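Vanadium-dependent haloperoxidase (Zobellia galactanivorans, PDB 4CIT) probably catalyses the peroxide-dependent oxidation of iodide with vanadate as its cofactor, as a bacterial vanadium iodoperoxidase. Local coordinates at residues 314-319 against 442-447; 293-298 against 377-382; 115-120 against 135-140; 67-72 against 121-126. All coordinates share one frame; numbering follows the deposited sequence.

Contact 1: residues 314-319 against 442-447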
loop_
_atom_site.group_PDB
_atom_site.type_symbol
_atom_site.label_atom_id
_atom_site.label_comp_id
_atom_site.label_asym_id
_atom_site.label_seq_id
_atom_site.Cartn_x
_atom_site.Cartn_y
_atom_site.Cartn_z
ATOM N N TYR A 314 -9.212 -5.488 -4.710
ATOM C CA TYR A 314 -7.987 -5.532 -3.935
ATOM C C TYR A 314 -6.748 -5.683 -4.819
ATOM O O TYR A 314 -5.679 -5.144 -4.535
ATOM C CB TYR A 314 -7.974 -6.659 -2.900
ATOM C CG TYR A 314 -9.017 -6.632 -1.870
ATOM C CD1 TYR A 314 -9.856 -5.576 -1.705
ATOM C CD2 TYR A 314 -9.124 -7.668 -0.978
ATOM C CE1 TYR A 314 -10.810 -5.573 -0.676
ATOM C CE2 TYR A 314 -10.042 -7.672 0.074
ATOM C CZ TYR A 314 -10.921 -6.612 0.178
ATOM O OH TYR A 314 -11.934 -6.625 1.130
ATOM N N THR A 315 -6.870 -6.433 -5.912
ATOM C CA THR A 315 -5.777 -6.625 -6.802
ATOM C C THR A 315 -5.422 -5.430 -7.574
ATOM O O THR A 315 -4.227 -5.030 -7.625
ATOM C CB THR A 315 -6.068 -7.837 -7.713
ATOM O OG1 THR A 315 -6.324 -8.974 -6.856
ATOM C CG2 THR A 315 -4.838 -8.148 -8.530
ATOM N N LYS A 316 -6.427 -4.752 -8.127
ATOM C CA LYS A 316 -6.131 -3.542 -8.877
ATOM C C LYS A 316 -5.504 -2.465 -7.908
ATOM O O LYS A 316 -4.523 -1.805 -8.304
ATOM C CB LYS A 316 -7.372 -3.050 -9.607
ATOM C CG LYS A 316 -7.064 -2.087 -10.722
ATOM C CD LYS A 316 -8.296 -1.552 -11.458
ATOM C CE LYS A 316 -9.163 -2.560 -12.120
ATOM N NZ LYS A 316 -10.104 -1.950 -13.140
ATOM N N ALA A 317 -6.014 -2.359 -6.720
ATOM C CA ALA A 317 -5.516 -1.376 -5.705
ATOM C C ALA A 317 -4.100 -1.679 -5.235
ATOM O O ALA A 317 -3.206 -0.777 -5.207
ATOM C CB ALA A 317 -6.449 -1.203 -4.541
ATOM N N SER A 318 -3.846 -2.963 -4.938
ATOM C CA SER A 318 -2.559 -3.338 -4.404
ATOM C C SER A 318 -1.479 -3.246 -5.485
ATOM O O SER A 318 -0.353 -2.852 -5.168
ATOM C CB SER A 318 -2.591 -4.649 -3.654
ATOM O OG SER A 318 -2.902 -5.713 -4.526
ATOM N N VAL A 319 -1.761 -3.673 -6.709
ATOM C CA VAL A 319 -0.812 -3.484 -7.789
ATOM C C VAL A 319 -0.466 -2.010 -8.059
ATOM O O VAL A 319 0.697 -1.612 -8.122
ATOM C CB VAL A 319 -1.295 -4.187 -9.048
ATOM C CG1 VAL A 319 -0.462 -3.800 -10.217
ATOM C CG2 VAL A 319 -1.266 -5.711 -8.810
ATOM N N PHE A 442 -2.863 5.816 -15.181
ATOM C CA PHE A 442 -2.194 4.945 -16.133
ATOM C C PHE A 442 -2.534 3.449 -15.836
ATOM O O PHE A 442 -2.789 2.649 -16.772
ATOM C CB PHE A 442 -0.687 5.191 -16.023
ATOM C CG PHE A 442 0.183 4.199 -16.751
ATOM C CD1 PHE A 442 0.372 4.276 -18.162
ATOM C CD2 PHE A 442 0.817 3.256 -16.051
ATOM C CE1 PHE A 442 1.108 3.306 -18.856
ATOM C CE2 PHE A 442 1.638 2.346 -16.703
ATOM C CZ PHE A 442 1.771 2.363 -18.080
ATOM N N VAL A 443 -2.413 3.040 -14.574
ATOM C CA VAL A 443 -2.716 1.648 -14.176
ATOM C C VAL A 443 -4.151 1.310 -14.554
ATOM O O VAL A 443 -4.396 0.250 -15.156
ATOM C CB VAL A 443 -2.433 1.360 -12.679
ATOM C CG1 VAL A 443 -2.981 0.007 -12.251
ATOM C CG2 VAL A 443 -1.002 1.529 -12.339
ATOM N N VAL A 444 -5.097 2.190 -14.269
ATOM C CA VAL A 444 -6.477 1.837 -14.577
ATOM C C VAL A 444 -6.763 1.806 -16.097
ATOM O O VAL A 444 -7.577 1.037 -16.557
ATOM C CB VAL A 444 -7.514 2.670 -13.823
ATOM C CG1 VAL A 444 -7.330 2.474 -12.359
ATOM C CG2 VAL A 444 -7.458 4.089 -14.165
ATOM N N ASN A 445 -6.006 2.563 -16.852
ATOM C CA ASN A 445 -6.180 2.636 -18.311
ATOM C C ASN A 445 -5.455 1.501 -18.942
ATOM O O ASN A 445 -5.798 1.160 -20.111
ATOM C CB ASN A 445 -5.666 3.990 -18.870
ATOM C CG ASN A 445 -6.633 5.117 -18.624
ATOM O OD1 ASN A 445 -7.826 4.912 -18.527
ATOM N ND2 ASN A 445 -6.115 6.340 -18.541
ATOM N N LYS A 446 -4.424 0.961 -18.282
ATOM C CA LYS A 446 -3.635 -0.116 -18.882
ATOM C C LYS A 446 -4.269 -1.471 -18.577
ATOM O O LYS A 446 -4.427 -2.265 -19.522
ATOM C CB LYS A 446 -2.178 -0.030 -18.484
ATOM C CG LYS A 446 -1.342 -1.145 -19.102
ATOM C CD LYS A 446 0.102 -0.905 -18.831
ATOM C CE LYS A 446 0.904 -2.187 -19.015
ATOM N NZ LYS A 446 2.384 -1.984 -18.862
ATOM N N LEU A 447 -4.644 -1.772 -17.317
ATOM C CA LEU A 447 -5.119 -3.099 -16.919
ATOM C C LEU A 447 -6.571 -3.366 -17.345
ATOM O O LEU A 447 -7.490 -2.636 -16.981
ATOM C CB LEU A 447 -4.993 -3.386 -15.399
ATOM C CG LEU A 447 -3.552 -3.264 -14.871
ATOM C CD1 LEU A 447 -3.539 -3.622 -13.370
ATOM C CD2 LEU A 447 -2.578 -4.126 -15.667
HETATM O O HOH W 1 -8.433 -1.037 -15.041
#
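K316 and V319, one turn apart on helix 307-335, reach the last turns of helix 426-446, and K316 illustrates how a lysine can serve two chemistries at once, greasy along its stem and polar at its end. V443 comes first on the second segment. Its side chain also points across, but its nearest approach is 4.6 Å, from V443 CG1 to K316 O, so it lines the interface without touching. V444 then meets the lysine stem: its CG1 methyl lies 4.2 Å from K316 CD. The stem leaves the backbone extended and turns at chi3 (-60°), which swings NZ round towards the end of the partner helix. There a single water accepts from K316 NZ and donates to two carbonyls, V444 O and L447 O, all three atoms lying 2.7 Å from it. Carbonyls in and just beyond the helix's last turn thus gain a water partner, and the ammonium probably offsets the partial negative charge that gathers there; K316 also has a direct salt bridge to E381. L447 is the first residue to leave helical geometry, although its N still bonds V443 O. Its CD1 methyl touches V319 CG1 at 4.4 Å, a loose apolar contact made by the valine branch that stands anti to the backbone N (chi1 170°). Both segments belong to the PAP2 part of the chain, and helix 307-335 is enclosed here: Y314 and S318 pack on helix 288-302, T315 and V319 on helix 59-80, while F212 and V213 of a loop cover V319.

Contact 2: residues 293-298 against 377-382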
loop_
_atom_site.group_PDB
_atom_site.type_symbol
_atom_site.label_atom_id
_atom_site.label_comp_id
_atom_site.label_asym_id
_atom_site.label_seq_id
_atom_site.Cartn_x
_atom_site.Cartn_y
_atom_site.Cartn_z
ATOM N N MET A 293 -5.541 -0.456 1.896
ATOM C CA MET A 293 -6.079 -1.782 1.841
ATOM C C MET A 293 -7.288 -1.919 2.744
ATOM O O MET A 293 -8.294 -2.532 2.378
ATOM C CB MET A 293 -5.038 -2.889 2.101
ATOM C CG MET A 293 -3.998 -2.981 1.060
ATOM S SD MET A 293 -4.586 -3.509 -0.593
ATOM C CE MET A 293 -5.171 -5.086 -0.158
ATOM N N GLY A 294 -7.247 -1.293 3.915
ATOM C CA GLY A 294 -8.315 -1.250 4.783
ATOM C C GLY A 294 -9.535 -0.484 4.241
ATOM O O GLY A 294 -10.707 -0.947 4.404
ATOM N N ILE A 295 -9.284 0.651 3.559
ATOM C CA ILE A 295 -10.360 1.396 2.901
ATOM C C ILE A 295 -10.944 0.601 1.739
ATOM O O ILE A 295 -12.197 0.610 1.605
ATOM C CB ILE A 295 -9.851 2.776 2.423
ATOM C CG1 ILE A 295 -9.433 3.570 3.669
ATOM C CG2 ILE A 295 -10.831 3.511 1.534
ATOM C CD1 ILE A 295 -8.773 4.862 3.410
ATOM N N ALA A 296 -10.106 -0.148 1.029
ATOM C CA ALA A 296 -10.646 -1.008 -0.027
ATOM C C ALA A 296 -11.600 -2.057 0.529
ATOM O O ALA A 296 -12.638 -2.335 -0.048
ATOM C CB ALA A 296 -9.552 -1.663 -0.759
ATOM N N LYS A 297 -11.247 -2.618 1.663
ATOM C CA LYS A 297 -12.105 -3.568 2.353
ATOM C C LYS A 297 -13.450 -2.976 2.782
ATOM O O LYS A 297 -14.530 -3.575 2.579
ATOM C CB LYS A 297 -11.338 -4.127 3.566
ATOM C CG LYS A 297 -12.245 -5.019 4.456
ATOM C CD LYS A 297 -11.581 -5.661 5.711
ATOM C CE LYS A 297 -10.850 -4.680 6.650
ATOM N NZ LYS A 297 -10.215 -5.361 7.855
ATOM N N ILE A 298 -13.403 -1.790 3.399
ATOM C CA ILE A 298 -14.586 -1.071 3.807
ATOM C C ILE A 298 -15.566 -0.888 2.664
ATOM O O ILE A 298 -16.800 -1.177 2.810
ATOM C CB ILE A 298 -14.242 0.283 4.476
ATOM C CG1 ILE A 298 -13.621 0.017 5.820
ATOM C CG2 ILE A 298 -15.507 1.071 4.691
ATOM C CD1 ILE A 298 -12.921 1.215 6.457
ATOM N N VAL A 377 -7.601 6.935 -6.999
ATOM C CA VAL A 377 -7.957 6.783 -8.416
ATOM C C VAL A 377 -8.503 5.408 -8.717
ATOM O O VAL A 377 -9.541 5.237 -9.345
ATOM C CB VAL A 377 -6.782 7.141 -9.341
ATOM C CG1 VAL A 377 -7.032 6.652 -10.740
ATOM C CG2 VAL A 377 -6.588 8.651 -9.332
ATOM N N VAL A 378 -7.804 4.377 -8.252
ATOM C CA VAL A 378 -8.272 3.001 -8.446
ATOM C C VAL A 378 -9.603 2.747 -7.789
ATOM O O VAL A 378 -10.517 2.239 -8.459
ATOM C CB VAL A 378 -7.224 1.943 -7.944
ATOM C CG1 VAL A 378 -7.802 0.539 -8.077
ATOM C CG2 VAL A 378 -5.979 2.088 -8.768
ATOM N N LEU A 379 -9.782 3.163 -6.531
ATOM C CA LEU A 379 -11.034 2.878 -5.843
ATOM C C LEU A 379 -12.181 3.691 -6.430
ATOM O O LEU A 379 -13.333 3.232 -6.457
ATOM C CB LEU A 379 -10.892 3.129 -4.313
ATOM C CG LEU A 379 -9.908 2.118 -3.675
ATOM C CD1 LEU A 379 -9.739 2.477 -2.196
ATOM C CD2 LEU A 379 -10.268 0.663 -3.777
ATOM N N THR A 380 -11.855 4.908 -6.855
ATOM C CA THR A 380 -12.876 5.710 -7.554
ATOM C C THR A 380 -13.330 5.016 -8.844
ATOM O O THR A 380 -14.507 4.981 -9.174
ATOM C CB THR A 380 -12.388 7.091 -7.800
ATOM O OG1 THR A 380 -12.019 7.663 -6.523
ATOM C CG2 THR A 380 -13.474 7.955 -8.532
ATOM N N GLU A 381 -12.410 4.432 -9.569
ATOM C CA GLU A 381 -12.724 3.743 -10.797
ATOM C C GLU A 381 -13.527 2.477 -10.501
ATOM O O GLU A 381 -14.493 2.212 -11.216
ATOM C CB GLU A 381 -11.498 3.336 -11.571
ATOM C CG GLU A 381 -11.783 2.720 -12.968
ATOM C CD GLU A 381 -12.117 1.216 -13.005
ATOM O OE1 GLU A 381 -11.441 0.395 -12.327
ATOM O OE2 GLU A 381 -13.114 0.841 -13.739
ATOM N N VAL A 382 -13.197 1.758 -9.452
ATOM C CA VAL A 382 -13.942 0.502 -9.131
ATOM C C VAL A 382 -15.292 0.719 -8.508
ATOM O O VAL A 382 -16.302 0.073 -8.962
ATOM C CB VAL A 382 -13.067 -0.439 -8.248
ATOM C CG1 VAL A 382 -13.834 -1.631 -7.666
ATOM C CG2 VAL A 382 -11.866 -0.839 -8.983
#
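L379 drives its two methyls against neighbouring residues of helix 288-302, I295 and A296, in an example of one leucine fork making all the contacts between these two segments. The apolar contacts divide by branch. CD1 meets I295 CG2 at 4.0 Å, and the two side chains cross at about a right angle. CD2 rests on A296 CB at 3.9 Å, with A296 CA scarcely farther. Because alanine is so short, the backbones can come close, with 7.0 Å between the CA atoms of A296 and L379. The isoleucine uses its short branch here: with CG1 beside the backbone N (chi1 -63°), CG2 stands anti to that N and faces the leucine, while the CG1-CD1 arm leads away from it.

Polar groups take no part between the helices. The touching residues are all apolar and buried; the charged K297 pairs with D46 in a salt bridge.

F407 of helix 407-420 packs on both I295 and L379. Strand 389-391 lies against I295 through F389 and D391, and helix 307-335 takes M293, K297 and V378.

Contact 3: residues 115-120 against 135-140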
loop_
_atom_site.group_PDB
_atom_site.type_symbol
_atom_site.label_atom_id
_atom_site.label_comp_id
_atom_site.label_asym_id
_atom_site.label_seq_id
_atom_site.Cartn_x
_atom_site.Cartn_y
_atom_site.Cartn_z
ATOM N N ALA A 115 -3.919 -20.097 -1.989
ATOM C CA ALA A 115 -2.780 -19.381 -2.679
ATOM C C ALA A 115 -2.375 -18.079 -1.936
ATOM O O ALA A 115 -1.160 -17.801 -1.723
ATOM C CB ALA A 115 -3.142 -19.139 -4.119
ATOM N N HIS A 116 -3.392 -17.293 -1.572
ATOM C CA HIS A 116 -3.183 -15.992 -0.894
ATOM C C HIS A 116 -2.405 -16.232 0.439
ATOM O O HIS A 116 -1.401 -15.570 0.719
ATOM C CB HIS A 116 -4.496 -15.304 -0.660
ATOM C CG HIS A 116 -4.354 -13.919 -0.186
ATOM N ND1 HIS A 116 -4.001 -13.611 1.107
ATOM C CD2 HIS A 116 -4.473 -12.731 -0.849
ATOM C CE1 HIS A 116 -3.856 -12.290 1.205
ATOM N NE2 HIS A 116 -4.170 -11.742 0.043
ATOM N N MET A 117 -2.882 -17.202 1.252
ATOM C CA MET A 117 -2.230 -17.452 2.514
ATOM C C MET A 117 -0.833 -17.967 2.336
ATOM O O MET A 117 0.074 -17.591 3.063
ATOM C CB MET A 117 -3.055 -18.410 3.380
ATOM C CG MET A 117 -4.374 -17.876 3.784
ATOM S SD MET A 117 -5.362 -18.831 5.036
ATOM C CE MET A 117 -5.672 -20.300 4.043
ATOM N N GLU A 118 -0.637 -18.881 1.382
ATOM C CA GLU A 118 0.694 -19.452 1.216
ATOM C C GLU A 118 1.725 -18.378 0.790
ATOM O O GLU A 118 2.804 -18.277 1.347
ATOM C CB GLU A 118 0.658 -20.517 0.054
ATOM C CG GLU A 118 2.001 -21.001 -0.467
ATOM C CD GLU A 118 2.904 -21.673 0.538
ATOM O OE1 GLU A 118 2.468 -22.064 1.613
ATOM O OE2 GLU A 118 4.148 -21.649 0.316
ATOM N N LEU A 119 1.357 -17.495 -0.165
ATOM C CA LEU A 119 2.294 -16.438 -0.565
ATOM C C LEU A 119 2.475 -15.396 0.515
ATOM O O LEU A 119 3.605 -14.929 0.719
ATOM C CB LEU A 119 1.885 -15.779 -1.875
ATOM C CG LEU A 119 1.989 -16.785 -2.990
ATOM C CD1 LEU A 119 1.579 -16.110 -4.212
ATOM C CD2 LEU A 119 3.400 -17.276 -3.232
ATOM N N SER A 120 1.404 -15.065 1.211
ATOM C CA SER A 120 1.504 -14.150 2.336
ATOM C C SER A 120 2.546 -14.689 3.388
ATOM O O SER A 120 3.400 -13.963 3.838
ATOM C CB SER A 120 0.214 -13.935 2.986
ATOM O OG SER A 120 -0.663 -13.210 2.161
ATOM N N ASP A 135 -4.081 -23.049 9.413
ATOM C CA ASP A 135 -4.404 -24.396 9.949
ATOM C C ASP A 135 -5.815 -24.482 10.580
ATOM O O ASP A 135 -6.470 -25.504 10.541
ATOM C CB ASP A 135 -3.285 -24.852 10.904
ATOM C CG ASP A 135 -1.957 -25.107 10.188
ATOM O OD1 ASP A 135 -1.902 -25.280 8.935
ATOM O OD2 ASP A 135 -0.943 -25.224 10.957
ATOM N N SER A 136 -6.307 -23.343 11.098
ATOM C CA SER A 136 -7.563 -23.317 11.714
ATOM C C SER A 136 -8.671 -23.374 10.697
ATOM O O SER A 136 -9.675 -24.029 10.936
ATOM C CB SER A 136 -7.682 -22.089 12.646
ATOM O OG SER A 136 -7.892 -20.980 11.758
ATOM N N LEU A 137 -8.470 -22.760 9.547
ATOM C CA LEU A 137 -9.415 -22.866 8.397
ATOM C C LEU A 137 -9.336 -24.237 7.768
ATOM O O LEU A 137 -10.368 -24.903 7.487
ATOM C CB LEU A 137 -9.055 -21.830 7.344
ATOM C CG LEU A 137 -9.445 -20.407 7.768
ATOM C CD1 LEU A 137 -8.902 -19.413 6.737
ATOM C CD2 LEU A 137 -10.948 -20.311 7.823
ATOM N N TYR A 138 -8.129 -24.713 7.594
ATOM C CA TYR A 138 -7.972 -26.016 6.998
ATOM C C TYR A 138 -8.752 -27.092 7.844
ATOM O O TYR A 138 -9.341 -28.054 7.331
ATOM C CB TYR A 138 -6.488 -26.450 6.967
ATOM C CG TYR A 138 -5.645 -25.889 5.855
ATOM C CD1 TYR A 138 -6.076 -24.841 5.054
ATOM C CD2 TYR A 138 -4.372 -26.405 5.657
ATOM C CE1 TYR A 138 -5.280 -24.431 3.977
ATOM C CE2 TYR A 138 -3.512 -25.902 4.627
ATOM C CZ TYR A 138 -4.011 -24.938 3.802
ATOM O OH TYR A 138 -3.169 -24.443 2.796
ATOM N N MET A 139 -8.640 -26.986 9.129
ATOM C CA MET A 139 -9.249 -28.021 9.972
ATOM C C MET A 139 -10.748 -28.093 9.765
ATOM O O MET A 139 -11.337 -29.193 9.655
ATOM C CB MET A 139 -8.877 -27.763 11.495
ATOM C CG MET A 139 -9.480 -28.770 12.383
ATOM S SD MET A 139 -9.162 -28.276 14.183
ATOM C CE MET A 139 -7.468 -28.526 14.108
ATOM N N VAL A 140 -11.426 -26.947 9.588
ATOM C CA VAL A 140 -12.855 -26.956 9.403
ATOM C C VAL A 140 -13.153 -27.459 7.999
ATOM O O VAL A 140 -14.077 -28.252 7.767
ATOM C CB VAL A 140 -13.427 -25.543 9.547
ATOM C CG1 VAL A 140 -14.904 -25.525 9.081
ATOM C CG2 VAL A 140 -13.364 -25.157 11.004
#
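The phenol ring of Y138 meets M117 at CE1, which lies 4.2 Å from the methionine methyl CE; the methyl approaches obliquely, and the two side chains slide past each other in opposite directions. The same ring makes an edge-to-face contact with F149 of helix 146-167, and K153 of that helix also packs on it. The other flat group, the imidazole of H116, takes part in other packing, on P69 and N70 of helix 59-80 and on L41 and I45 of helix 38-55, with ND1 hydrogen-bonded to S44 OG.

M117 carries the contact by itself on its side. Its chain runs straight through chi2 and bends at chi3 (-66°), so that sulfur and methyl serve different partners: SD lies 4.0 Å from L137 CD1, the two side chains crossing at a slant, while CE goes to the tyrosine. M130 and R134, earlier on helix 128-144, touch M117 as well.

Helices 108-123 and 128-144 follow one another in the chain and run in broadly opposite directions, forming a helical hairpin. They stand well apart here, 10.4 Å between the CA atoms of M117 and D135, and the long M117 side chain spans the gap.

Within the first helix, H116 O accepts twice, from S120 N and from S120 OG at 2.9 Å, on opposite faces of its plane; the hydroxyl sits 40° above that plane. E118, on the partly exposed side, pairs with K121 and R122.

Contact 4: residues 67-72 against 121-126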
loop_
_atom_site.group_PDB
_atom_site.type_symbol
_atom_site.label_atom_id
_atom_site.label_comp_id
_atom_site.label_asym_id
_atom_site.label_seq_id
_atom_site.Cartn_x
_atom_site.Cartn_y
_atom_site.Cartn_z
ATOM N N ALA A 67 0.591 -7.125 -2.647
ATOM C CA ALA A 67 0.300 -7.321 -4.049
ATOM C C ALA A 67 0.372 -8.726 -4.601
ATOM O O ALA A 67 -0.566 -9.173 -5.255
ATOM C CB ALA A 67 1.188 -6.447 -4.911
ATOM N N TYR A 68 1.470 -9.427 -4.334
ATOM C CA TYR A 68 1.672 -10.727 -4.902
ATOM C C TYR A 68 0.592 -11.780 -4.507
ATOM O O TYR A 68 0.120 -12.528 -5.362
ATOM C CB TYR A 68 3.050 -11.292 -4.615
ATOM C CG TYR A 68 4.094 -10.682 -5.522
ATOM C CD1 TYR A 68 4.161 -11.019 -6.899
ATOM C CD2 TYR A 68 5.024 -9.839 -5.014
ATOM C CE1 TYR A 68 5.157 -10.485 -7.736
ATOM C CE2 TYR A 68 6.002 -9.248 -5.837
ATOM C CZ TYR A 68 6.086 -9.588 -7.181
ATOM O OH TYR A 68 7.063 -9.058 -7.951
ATOM N N PRO A 69 0.222 -11.865 -3.239
ATOM C CA PRO A 69 -0.792 -12.836 -2.890
ATOM C C PRO A 69 -2.166 -12.522 -3.520
ATOM O O PRO A 69 -2.887 -13.432 -3.923
ATOM C CB PRO A 69 -0.838 -12.741 -1.387
ATOM C CG PRO A 69 0.548 -12.260 -0.989
ATOM C CD PRO A 69 0.769 -11.201 -2.015
ATOM N N ASN A 70 -2.528 -11.252 -3.643
ATOM C CA ASN A 70 -3.721 -10.928 -4.386
ATOM C C ASN A 70 -3.648 -11.314 -5.819
ATOM O O ASN A 70 -4.651 -11.842 -6.377
ATOM C CB ASN A 70 -4.071 -9.433 -4.234
ATOM C CG ASN A 70 -4.538 -9.112 -2.852
ATOM O OD1 ASN A 70 -5.268 -9.930 -2.195
ATOM N ND2 ASN A 70 -4.320 -7.857 -2.444
ATOM N N VAL A 71 -2.514 -11.100 -6.511
ATOM C CA VAL A 71 -2.402 -11.487 -7.910
ATOM C C VAL A 71 -2.632 -12.970 -8.050
ATOM O O VAL A 71 -3.324 -13.400 -9.014
ATOM C CB VAL A 71 -1.033 -11.022 -8.540
ATOM C CG1 VAL A 71 -0.761 -11.609 -9.895
ATOM C CG2 VAL A 71 -0.998 -9.511 -8.608
ATOM N N ALA A 72 -1.992 -13.779 -7.174
ATOM C CA ALA A 72 -2.223 -15.227 -7.220
ATOM C C ALA A 72 -3.696 -15.666 -7.113
ATOM O O ALA A 72 -4.207 -16.445 -7.938
ATOM C CB ALA A 72 -1.357 -15.962 -6.169
ATOM N N LYS A 121 2.460 -15.975 3.704
ATOM C CA LYS A 121 3.378 -16.670 4.600
ATOM C C LYS A 121 4.783 -16.550 4.094
ATOM O O LYS A 121 5.680 -16.258 4.892
ATOM C CB LYS A 121 3.004 -18.128 4.729
ATOM C CG LYS A 121 3.758 -18.986 5.718
ATOM C CD LYS A 121 3.727 -20.442 5.260
ATOM C CE LYS A 121 4.736 -20.646 4.132
ATOM N NZ LYS A 121 4.593 -22.024 3.543
ATOM N N ARG A 122 5.030 -16.770 2.814
ATOM C CA ARG A 122 6.368 -16.635 2.287
ATOM C C ARG A 122 6.956 -15.229 2.400
ATOM O O ARG A 122 8.187 -15.113 2.510
ATOM C CB ARG A 122 6.440 -17.062 0.849
ATOM C CG ARG A 122 6.104 -18.480 0.595
ATOM C CD ARG A 122 6.430 -18.842 -0.839
ATOM N NE ARG A 122 5.677 -20.005 -1.251
ATOM C CZ ARG A 122 5.821 -20.547 -2.461
ATOM N NH1 ARG A 122 6.703 -20.022 -3.340
ATOM N NH2 ARG A 122 5.097 -21.610 -2.791
ATOM N N LEU A 123 6.112 -14.227 2.401
ATOM C CA LEU A 123 6.549 -12.808 2.303
ATOM C C LEU A 123 6.755 -12.132 3.675
ATOM O O LEU A 123 7.310 -11.061 3.742
ATOM C CB LEU A 123 5.511 -12.045 1.505
ATOM C CG LEU A 123 5.542 -12.288 0.039
ATOM C CD1 LEU A 123 4.192 -11.866 -0.624
ATOM C CD2 LEU A 123 6.705 -11.523 -0.521
ATOM N N ILE A 124 6.354 -12.785 4.744
ATOM C CA ILE A 124 6.660 -12.291 6.089
ATOM C C ILE A 124 7.686 -13.148 6.820
ATOM O O ILE A 124 8.041 -14.165 6.357
ATOM C CB ILE A 124 5.412 -11.952 6.938
ATOM C CG1 ILE A 124 4.342 -13.015 7.023
ATOM C CG2 ILE A 124 4.733 -10.728 6.406
ATOM C CD1 ILE A 124 4.797 -14.282 7.623
ATOM N N PHE A 125 8.172 -12.682 7.981
ATOM C CA PHE A 125 9.189 -13.425 8.748
ATOM C C PHE A 125 8.585 -14.396 9.725
ATOM O O PHE A 125 9.007 -15.529 9.732
ATOM C CB PHE A 125 10.193 -12.478 9.471
ATOM C CG PHE A 125 11.287 -11.983 8.558
ATOM C CD1 PHE A 125 12.318 -12.859 8.133
ATOM C CD2 PHE A 125 11.316 -10.651 8.095
ATOM C CE1 PHE A 125 13.337 -12.399 7.265
ATOM C CE2 PHE A 125 12.316 -10.213 7.209
ATOM C CZ PHE A 125 13.328 -11.082 6.814
ATOM N N SER A 126 7.570 -14.001 10.454
ATOM C CA SER A 126 6.916 -14.841 11.492
ATOM C C SER A 126 5.840 -15.739 10.806
ATOM O O SER A 126 4.659 -15.529 10.971
ATOM C CB SER A 126 6.313 -13.958 12.563
ATOM O OG SER A 126 7.313 -13.134 13.184
#
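P69 and L123 point at each other across the contact, and a single methyl does nearly all the work. L123 CD1 packs along the CG-CD edge of the pyrrolidine ring, 3.7 Å from P69 CG and 3.8 Å from P69 CD. The same methyl also touches Y68 at the root of its side chain, 4.2 Å from CB, so it settles between two consecutive residues. The tyrosine ring itself leads off to other company: it stands edge-to-face with W166 and meets F212, and its hydroxyl is hydrogen-bonded to D170.

Towards solvent the packing thins out. K121 and R122 are partly exposed, and R122 forms a salt bridge with D161. From I124 on the chain is loop: F125 is exposed, whereas I124 turns inward onto helix 38-55, and both F125 N and S126 OG bond D55.

P69 has no N-H to give to the preceding turn, and helix 59-80 is kinked at that point. The leucine packs precisely on the ring responsible, which makes this a worked case of a proline-kinked helix packed against a second helix, 108-123, in a mainly helical bundle.

Contacts 1 and 2 have centres 11 Å apart and are joined by the salt bridge K316 NZ to E381 OE1, 2.8 Å; their segments alternate along the chain. Contacts 3 and 4, centred 12 Å apart, share helix 108-123. N70 of contact 4 ties the pairs together: its OD1 lies 3.1 Å from H116 NE2 of contact 3, while its ND2 makes a weak hydrogen bond to S318 OG of contact 1 and packs against M293 of contact 2. None of the four includes a vanadate-binding residue, yet helix 307-335 also carries K332 and helix 367-383 also carries H368. The sodium ion lies about 14 Å from the L447 side chain.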